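PDB 6HOX: binding domain (Hc) of Paraclostridial Mosquitocidal Protein 1 from Paraclostridium bifermentans, which targets host nerve cells as the receptor-binding part of a botulinum-like neurotoxin specific for Anopheles mosquitoes. Local coordinates for residues 135-138 and 142-145. Numbering follows the deposited sequence.
Sequences RMKD and KIID
Asp145 OD2 lies at the edge of the Arg135 guanidinium, in its plane, and Ile143 CG2 sits near the same plane. These side chains belong to an antiparallel beta hairpin, strands 131-137 and 143-147, in the N-terminal, concanavalin-like subdomain (HCN). NE and NH2 both reach the single oxygen in a side-on salt bridge (Arg135 NH2 to Asp145 OD2, 2.9 Å). The two flat groups stand 84° apart: NE uses the anti lone pair of OD2, whereas NH2 meets it from above the carboxylate plane. A bend at chi3 (-59°) swings the NE/NH2 edge of Arg135 toward Asp145 OD2, and Glu111 gives NH2 a second salt bridge.

Met136 and Ile144 form a hydrogen-bonded pair of the hairpin: Met136 N donates to Ile144 O at 2.8 Å, nearly straight, and Ile144 N returns a bond to Met136 O. On their face, Met136 CE touches Ile144 CG2 at 3.7 Å, and both side chains also pack on Ile193. Arg135, Lys137, Ile143 and Asp145 occupy the other face, where the aliphatic part of Lys137 runs alongside Ile143 (CG to CG1, 3.7 Å).

Where the strands give way to the turn, Asp138 N bonds to Lys142 O. Asp138 OD2 accepts a hydrogen bond from the backbone N of Arg197, while Asp138 OD1 accepts from Phe140 N and, 3.0 Å away, from Lys142 N, which approaches 42° out of the carboxylate plane.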
loop_
_atom_site.group_PDB
_atom_site.type_symbol
_atom_site.label_atom_id
_atom_site.label_comp_id
_atom_site.label_asym_id
_atom_site.label_seq_id
_atom_site.Cartn_x
_atom_site.Cartn_y
_atom_site.Cartn_z
ATOM N N ARG A 135 13.050 -17.844 5.004
ATOM C CA ARG A 135 13.946 -18.833 5.572
ATOM C C ARG A 135 14.332 -19.861 4.505
ATOM O O ARG A 135 13.470 -20.309 3.719
ATOM C CB ARG A 135 13.320 -19.520 6.787
ATOM C CG ARG A 135 14.167 -20.684 7.294
ATOM C CD ARG A 135 13.710 -21.312 8.594
ATOM N NE ARG A 135 13.695 -20.315 9.659
ATOM C CZ ARG A 135 12.588 -19.770 10.153
ATOM N NH1 ARG A 135 11.423 -20.365 9.954
ATOM N NH2 ARG A 135 12.657 -18.637 10.835
ATOM N N MET A 136 15.630 -20.197 4.497
ATOM C CA MET A 136 16.227 -21.283 3.733
ATOM C C MET A 136 16.814 -22.319 4.707
ATOM O O MET A 136 17.421 -21.953 5.725
ATOM C CB MET A 136 17.342 -20.751 2.827
ATOM C CG MET A 136 16.811 -19.914 1.669
ATOM S SD MET A 136 18.097 -19.104 0.706
ATOM C CE MET A 136 18.763 -18.043 1.968
ATOM N N LYS A 137 16.601 -23.605 4.405
ATOM C CA LYS A 137 17.221 -24.699 5.146
ATOM C C LYS A 137 17.755 -25.727 4.147
ATOM O O LYS A 137 17.042 -26.165 3.263
ATOM C CB LYS A 137 16.227 -25.327 6.122
ATOM C CG LYS A 137 16.823 -26.388 7.035
ATOM C CD LYS A 137 15.855 -27.463 7.449
ATOM C CE LYS A 137 14.994 -27.109 8.636
ATOM N NZ LYS A 137 14.287 -28.320 9.113
ATOM N N ASP A 138 19.031 -26.091 4.284
ATOM C CA ASP A 138 19.651 -27.009 3.343
ATOM C C ASP A 138 19.559 -28.437 3.910
ATOM O O ASP A 138 19.010 -28.673 4.982
ATOM C CB ASP A 138 21.060 -26.528 2.967
ATOM C CG ASP A 138 22.125 -26.805 3.996
ATOM O OD1 ASP A 138 21.785 -27.428 5.036
ATOM O OD2 ASP A 138 23.295 -26.386 3.746
ATOM N N LYS A 142 21.335 -26.745 7.871
ATOM C CA LYS A 142 21.881 -25.381 7.971
ATOM C C LYS A 142 20.742 -24.400 7.667
ATOM O O LYS A 142 20.047 -24.589 6.678
ATOM C CB LYS A 142 23.014 -25.198 6.958
ATOM C CG LYS A 142 23.739 -23.861 6.985
ATOM C CD LYS A 142 24.946 -23.863 7.868
ATOM C CE LYS A 142 26.033 -24.791 7.386
ATOM N NZ LYS A 142 27.184 -24.721 8.302
ATOM N N ILE A 143 20.554 -23.389 8.525
ATOM C CA ILE A 143 19.427 -22.475 8.409
ATOM C C ILE A 143 19.938 -21.043 8.219
ATOM O O ILE A 143 20.869 -20.623 8.899
ATOM C CB ILE A 143 18.510 -22.596 9.637
ATOM C CG1 ILE A 143 17.759 -23.932 9.618
ATOM C CG2 ILE A 143 17.568 -21.396 9.710
ATOM C CD1 ILE A 143 17.021 -24.264 10.902
ATOM N N ILE A 144 19.320 -20.323 7.275
ATOM C CA ILE A 144 19.470 -18.880 7.119
ATOM C C ILE A 144 18.072 -18.282 6.969
ATOM O O ILE A 144 17.283 -18.747 6.169
ATOM C CB ILE A 144 20.412 -18.565 5.943
ATOM C CG1 ILE A 144 21.864 -18.677 6.418
ATOM C CG2 ILE A 144 20.127 -17.200 5.326
ATOM C CD1 ILE A 144 22.856 -18.809 5.315
ATOM N N ASP A 145 17.768 -17.273 7.787
ATOM C CA ASP A 145 16.532 -16.572 7.663
ATOM C C ASP A 145 16.763 -15.053 7.751
ATOM O O ASP A 145 17.781 -14.565 8.278
ATOM C CB ASP A 145 15.489 -17.100 8.656
ATOM C CG ASP A 145 16.012 -17.326 10.055
ATOM O OD1 ASP A 145 16.923 -16.583 10.448
ATOM O OD2 ASP A 145 15.503 -18.243 10.733
#